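Local structure of AMP-dependent synthetase and ligase (6QSR) at residues D27-H32 with P37-V42; V42-W47 with F95-D100. The protein forms a dehydratase heterocomplex with a FabA/FabZ-type partner chain, acting in aryl polyene pigment biosynthesis by a type II polyketide synthase. All blocks are in the same frame, centred on the assembly; numbering follows the deposited sequence.

Interaction 1. Residues D27-H32 with P37-V42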
loop_
_atom_site.group_PDB
_atom_site.type_symbol
_atom_site.label_atom_id
_atom_site.label_comp_id
_atom_site.label_asym_id
_atom_site.label_seq_id
_atom_site.Cartn_x
_atom_site.Cartn_y
_atom_site.Cartn_z
ATOM N N ASP A 27 10.229 10.198 3.350
ATOM C CA ASP A 27 10.942 8.944 3.047
ATOM C C ASP A 27 10.160 7.917 2.207
ATOM O O ASP A 27 10.772 7.094 1.529
ATOM C CB ASP A 27 11.562 8.296 4.308
ATOM C CG ASP A 27 10.635 8.302 5.510
ATOM O OD1 ASP A 27 9.436 8.619 5.354
ATOM O OD2 ASP A 27 11.119 7.999 6.621
ATOM N N TRP A 28 8.826 7.997 2.223
ATOM C CA TRP A 28 7.959 7.230 1.310
ATOM C C TRP A 28 8.317 7.357 -0.174
ATOM O O TRP A 28 8.117 6.418 -0.941
ATOM C CB TRP A 28 6.498 7.674 1.456
ATOM C CG TRP A 28 5.869 7.370 2.770
ATOM C CD1 TRP A 28 5.571 8.255 3.763
ATOM C CD2 TRP A 28 5.444 6.086 3.232
ATOM N NE1 TRP A 28 4.980 7.600 4.820
ATOM C CE2 TRP A 28 4.887 6.268 4.517
ATOM C CE3 TRP A 28 5.472 4.800 2.681
ATOM C CZ2 TRP A 28 4.371 5.203 5.268
ATOM C CZ3 TRP A 28 4.954 3.739 3.426
ATOM C CH2 TRP A 28 4.413 3.952 4.705
ATOM N N PHE A 29 8.797 8.533 -0.580
ATOM C CA PHE A 29 9.190 8.778 -1.971
ATOM C C PHE A 29 10.537 8.163 -2.350
ATOM O O PHE A 29 10.805 7.998 -3.534
ATOM C CB PHE A 29 9.241 10.284 -2.265
ATOM C CG PHE A 29 7.920 10.981 -2.130
ATOM C CD1 PHE A 29 6.838 10.625 -2.933
ATOM C CD2 PHE A 29 7.763 12.024 -1.229
ATOM C CE1 PHE A 29 5.623 11.284 -2.821
ATOM C CE2 PHE A 29 6.547 12.675 -1.104
ATOM C CZ PHE A 29 5.478 12.309 -1.903
ATOM N N ARG A 30 11.379 7.836 -1.363
ATOM C CA ARG A 30 12.708 7.255 -1.617
ATOM C C ARG A 30 12.619 5.905 -2.337
ATOM O O ARG A 30 12.098 4.928 -1.787
ATOM C CB ARG A 30 13.492 7.060 -0.317
ATOM C CG ARG A 30 13.744 8.321 0.497
ATOM C CD ARG A 30 14.897 8.138 1.474
ATOM N NE ARG A 30 16.169 8.122 0.742
ATOM C CZ ARG A 30 17.110 7.172 0.786
ATOM N NH1 ARG A 30 17.006 6.099 1.574
ATOM N NH2 ARG A 30 18.201 7.317 0.037
ATOM N N GLY A 31 13.123 5.858 -3.568
ATOM C CA GLY A 31 13.040 4.657 -4.403
ATOM C C GLY A 31 11.647 4.347 -4.936
ATOM O O GLY A 31 11.404 3.243 -5.418
ATOM N N HIS A 32 10.740 5.320 -4.861
ATOM C CA HIS A 32 9.343 5.131 -5.236
ATOM C C HIS A 32 8.844 6.419 -5.907
ATOM O O HIS A 32 8.082 7.163 -5.302
ATOM C CB HIS A 32 8.524 4.787 -3.982
ATOM C CG HIS A 32 7.145 4.278 -4.271
ATOM N ND1 HIS A 32 6.109 5.102 -4.648
ATOM C CD2 HIS A 32 6.623 3.030 -4.201
ATOM C CE1 HIS A 32 5.016 4.384 -4.820
ATOM N NE2 HIS A 32 5.299 3.124 -4.547
ATOM N N PRO A 37 8.716 10.625 -8.280
ATOM C CA PRO A 37 8.236 10.343 -6.917
ATOM C C PRO A 37 6.705 10.298 -6.862
ATOM O O PRO A 37 6.043 11.231 -7.301
ATOM C CB PRO A 37 8.809 11.493 -6.076
ATOM C CG PRO A 37 9.185 12.556 -7.051
ATOM C CD PRO A 37 9.534 11.852 -8.330
ATOM N N LEU A 38 6.161 9.189 -6.364
ATOM C CA LEU A 38 4.720 9.036 -6.181
ATOM C C LEU A 38 4.468 8.550 -4.775
ATOM O O LEU A 38 5.198 7.686 -4.286
ATOM C CB LEU A 38 4.151 8.000 -7.150
ATOM C CG LEU A 38 4.116 8.363 -8.629
ATOM C CD1 LEU A 38 3.707 7.140 -9.437
ATOM C CD2 LEU A 38 3.164 9.526 -8.875
ATOM N N LEU A 39 3.426 9.074 -4.138
ATOM C CA LEU A 39 3.074 8.657 -2.786
ATOM C C LEU A 39 2.407 7.276 -2.857
ATOM O O LEU A 39 1.382 7.134 -3.534
ATOM C CB LEU A 39 2.132 9.681 -2.149
ATOM C CG LEU A 39 1.818 9.505 -0.659
ATOM C CD1 LEU A 39 3.044 9.771 0.196
ATOM C CD2 LEU A 39 0.675 10.413 -0.243
ATOM N N PRO A 40 2.992 6.247 -2.187
ATOM C CA PRO A 40 2.349 4.932 -2.175
ATOM C C PRO A 40 0.942 4.950 -1.568
ATOM O O PRO A 40 0.677 5.726 -0.634
ATOM C CB PRO A 40 3.280 4.082 -1.291
ATOM C CG PRO A 40 4.592 4.781 -1.308
ATOM C CD PRO A 40 4.260 6.233 -1.429
ATOM N N GLY A 41 0.072 4.093 -2.098
ATOM C CA GLY A 41 -1.290 3.892 -1.576
ATOM C C GLY A 41 -1.310 3.518 -0.102
ATOM O O GLY A 41 -2.159 3.995 0.659
ATOM N N VAL A 42 -0.366 2.672 0.302
ATOM C CA VAL A 42 -0.225 2.277 1.707
ATOM C C VAL A 42 0.090 3.431 2.674
ATOM O O VAL A 42 -0.321 3.385 3.827
ATOM C CB VAL A 42 0.806 1.137 1.867
ATOM C CG1 VAL A 42 2.243 1.631 1.689
ATOM C CG2 VAL A 42 0.639 0.430 3.205
#

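Interaction 2. Residues V42-W47 with F95-D100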
loop_
_atom_site.group_PDB
_atom_site.type_symbol
_atom_site.label_atom_id
_atom_site.label_comp_id
_atom_site.label_asym_id
_atom_site.label_seq_id
_atom_site.Cartn_x
_atom_site.Cartn_y
_atom_site.Cartn_z
ATOM N N VAL A 42 -0.366 2.672 0.302
ATOM C CA VAL A 42 -0.225 2.277 1.707
ATOM C C VAL A 42 0.090 3.431 2.674
ATOM O O VAL A 42 -0.321 3.385 3.827
ATOM C CB VAL A 42 0.806 1.137 1.867
ATOM C CG1 VAL A 42 2.243 1.631 1.689
ATOM C CG2 VAL A 42 0.639 0.430 3.205
ATOM N N ALA A 43 0.817 4.447 2.211
ATOM C CA ALA A 43 1.130 5.610 3.045
ATOM C C ALA A 43 -0.127 6.404 3.378
ATOM O O ALA A 43 -0.275 6.898 4.500
ATOM C CB ALA A 43 2.160 6.500 2.369
ATOM N N GLN A 44 -1.030 6.491 2.402
ATOM C CA GLN A 44 -2.325 7.151 2.572
ATOM C C GLN A 44 -3.192 6.412 3.601
ATOM O O GLN A 44 -3.871 7.044 4.415
ATOM C CB GLN A 44 -3.052 7.268 1.225
ATOM C CG GLN A 44 -2.316 8.135 0.198
ATOM C CD GLN A 44 -2.968 8.097 -1.176
ATOM O OE1 GLN A 44 -4.160 8.359 -1.313
ATOM N NE2 GLN A 44 -2.184 7.769 -2.202
ATOM N N ILE A 45 -3.121 5.088 3.591
ATOM C CA ILE A 45 -3.812 4.260 4.596
ATOM C C ILE A 45 -3.137 4.427 5.967
ATOM O O ILE A 45 -3.829 4.558 6.995
ATOM C CB ILE A 45 -3.884 2.786 4.159
ATOM C CG1 ILE A 45 -4.755 2.664 2.901
ATOM C CG2 ILE A 45 -4.479 1.907 5.258
ATOM C CD1 ILE A 45 -4.451 1.455 2.064
ATOM N N ASP A 46 -1.801 4.456 5.963
ATOM C CA ASP A 46 -1.000 4.598 7.184
ATOM C C ASP A 46 -1.405 5.847 7.989
ATOM O O ASP A 46 -1.631 5.755 9.187
ATOM C CB ASP A 46 0.502 4.596 6.848
ATOM C CG ASP A 46 1.386 4.400 8.072
ATOM O OD1 ASP A 46 1.381 3.297 8.653
ATOM O OD2 ASP A 46 2.108 5.340 8.444
ATOM N N TRP A 47 -1.553 6.993 7.317
ATOM C CA TRP A 47 -1.912 8.245 7.990
ATOM C C TRP A 47 -3.370 8.264 8.463
ATOM O O TRP A 47 -3.659 8.743 9.554
ATOM C CB TRP A 47 -1.630 9.456 7.089
ATOM C CG TRP A 47 -0.220 9.510 6.585
ATOM C CD1 TRP A 47 0.895 8.974 7.175
ATOM C CD2 TRP A 47 0.231 10.152 5.388
ATOM N NE1 TRP A 47 2.009 9.223 6.401
ATOM C CE2 TRP A 47 1.630 9.952 5.303
ATOM C CE3 TRP A 47 -0.413 10.870 4.370
ATOM C CZ2 TRP A 47 2.399 10.451 4.239
ATOM C CZ3 TRP A 47 0.356 11.361 3.305
ATOM C CH2 TRP A 47 1.743 11.142 3.253
ATOM N N PHE A 95 -12.789 7.445 4.758
ATOM C CA PHE A 95 -11.839 8.528 4.470
ATOM C C PHE A 95 -11.854 8.956 3.015
ATOM O O PHE A 95 -12.252 8.207 2.125
ATOM C CB PHE A 95 -10.398 8.162 4.872
ATOM C CG PHE A 95 -9.754 7.127 3.990
ATOM C CD1 PHE A 95 -9.911 5.771 4.259
ATOM C CD2 PHE A 95 -8.987 7.498 2.892
ATOM C CE1 PHE A 95 -9.321 4.808 3.451
ATOM C CE2 PHE A 95 -8.396 6.531 2.076
ATOM C CZ PHE A 95 -8.564 5.188 2.358
ATOM N N ARG A 96 -11.361 10.167 2.795
ATOM C CA ARG A 96 -11.257 10.716 1.466
ATOM C C ARG A 96 -10.077 11.679 1.496
ATOM O O ARG A 96 -9.934 12.440 2.452
ATOM C CB ARG A 96 -12.578 11.406 1.104
ATOM C CG ARG A 96 -12.606 12.145 -0.220
ATOM C CD ARG A 96 -13.948 12.841 -0.421
ATOM N NE ARG A 96 -13.974 13.604 -1.672
ATOM C CZ ARG A 96 -14.874 14.538 -1.997
ATOM N NH1 ARG A 96 -15.866 14.870 -1.167
ATOM N NH2 ARG A 96 -14.778 15.155 -3.174
ATOM N N TYR A 97 -9.197 11.576 0.506
ATOM C CA TYR A 97 -8.130 12.553 0.301
ATOM C C TYR A 97 -8.509 13.387 -0.905
ATOM O O TYR A 97 -8.746 12.837 -1.978
ATOM C CB TYR A 97 -6.796 11.865 0.011
ATOM C CG TYR A 97 -6.052 11.299 1.202
ATOM C CD1 TYR A 97 -6.268 9.981 1.637
ATOM C CD2 TYR A 97 -5.086 12.060 1.862
ATOM C CE1 TYR A 97 -5.556 9.454 2.707
ATOM C CE2 TYR A 97 -4.371 11.543 2.936
ATOM C CZ TYR A 97 -4.602 10.243 3.353
ATOM O OH TYR A 97 -3.879 9.759 4.417
ATOM N N ASP A 98 -8.546 14.707 -0.738
ATOM C CA ASP A 98 -8.810 15.623 -1.840
ATOM C C ASP A 98 -7.564 16.453 -2.079
ATOM O O ASP A 98 -6.879 16.843 -1.132
ATOM C CB ASP A 98 -9.986 16.556 -1.526
ATOM C CG ASP A 98 -11.336 15.847 -1.532
ATOM O OD1 ASP A 98 -11.507 14.820 -2.224
ATOM O OD2 ASP A 98 -12.253 16.342 -0.843
ATOM N N LEU A 99 -7.262 16.699 -3.351
ATOM C CA LEU A 99 -6.231 17.670 -3.713
ATOM C C LEU A 99 -6.741 19.061 -3.345
ATOM O O LEU A 99 -7.882 19.410 -3.663
ATOM C CB LEU A 99 -5.869 17.585 -5.200
ATOM C CG LEU A 99 -4.655 16.713 -5.533
ATOM C CD1 LEU A 99 -4.595 16.450 -7.030
ATOM C CD2 LEU A 99 -3.360 17.374 -5.070
ATOM N N ASP A 100 -5.901 19.830 -2.655
ATOM C CA ASP A 100 -6.296 21.125 -2.098
ATOM C C ASP A 100 -6.391 22.175 -3.204
ATOM O O ASP A 100 -5.381 22.563 -3.789
ATOM C CB ASP A 100 -5.301 21.550 -1.008
ATOM C CG ASP A 100 -5.692 22.853 -0.312
ATOM O OD1 ASP A 100 -6.060 22.804 0.881
ATOM O OD2 ASP A 100 -5.619 23.927 -0.948
#

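Interaction 1. Residues D27-H32 with P37-V42
His32 ND1 donates to the backbone oxygen Leu38 O over 2.8 Å. The bond is bent, 139° at the hydrogen: the oxygen lies somewhat out of the imidazole plane, and the nitrogen is tilted from the plane of the carbonyl. Imidazole CG stands anti to the backbone N (chi1 -167°), which carries the ring across the loop to this oxygen. In return Leu38 N bonds to His32 O at 3.0 Å, nearly straight (169°). Two residues are thus joined twice, backbone to backbone and side chain to backbone; the backbone bond fixes the spacing of the two chains, and the ND1 bond restricts rotation of the imidazole. Pro40 CG sits over the middle of one face of the ring, 3.6 Å from the centroid of the His32 imidazole, as a CH-pi contact; His34 of the FabA/FabZ-type chain also meets the ring. The setting is the loop leading into the central helix 41-56 of a hotdog fold, with Pro40 as N-cap residue. The Gly31-His32 pair resembles the sequence that bears the catalytic histidine in FabZ-type relatives, although a role here is only an inference. The pair closes a type II turn that runs from Phe29 to His32, with Gly31 at positive phi. Phe29 presents the edge of its ring to the peptide between Leu38 and Leu39, CE1 reaching Leu39 N at 3.4 Å, and its CD1 lies 3.8 Å from Pro37 CB. One residue earlier, Trp28 CB rests 3.9 Å from Pro40 CD, and the six-membered part of the indole meets the first turn of the helix, CZ3 lying 3.8 Å from Val42 CG1. Indole NE1 is engaged separately by Met1 O.

Interaction 2. Residues V42-W47 with F95-D100
Gln44 and Tyr97 both hold CG opposite their own carbonyl carbon (chi1 -63° and -79°); the Tyr97 torsion sends the phenol from the strand to the helix, and the Gln44 torsion brings its chain obliquely across the phenol. This is the core of the hotdog fold, in which the central helix 41-56 lies against the antiparallel sheet, here against strand 92-99. Tyr97 OH donates to the backbone oxygen Gln44 O at 2.7 Å, approaching in the carbonyl plane on a lone pair with a C=O...O angle of 121°. A buried hydroxyl is thereby satisfied by a helix carbonyl. Gln44 CB approaches the ring at 3.6 Å from Tyr97 CE1, and its CG lies over one face toward the rim. The rest of the glutamine chain is extended, and its amide stands almost perpendicular to the phenol, with OE1 taken by Ser111 OG on the neighbouring strand 109-118. On the helix's next turn Trp47 crosses Tyr97 at about a right angle, its NE1 turned to Met1 O; the indole carbon Trp47 CE3 comes 4.3 Å from Tyr97 CE2, and Trp47 CB lies 3.5 Å from Tyr97 OH.

From the N terminus, strands 4-9 and 15-21 lead into residues 27-32. Interaction 1 then closes a short loop, with four residues between its segments, and delivers the chain to helix 41-56. Interaction 2 opens on that helix and closes a much longer loop through strands 61-70 and 79-87 to strand 92-99. The two follow in series, neither nested nor crossed, and share Val42. They also touch: Trp28 packs on Ala43, and Leu39 on Gln44 and Trp47, while Met1 O serves the indole nitrogens of both Trp28 and Trp47. Together they tie the loop before the helix, the helix itself and the sheet.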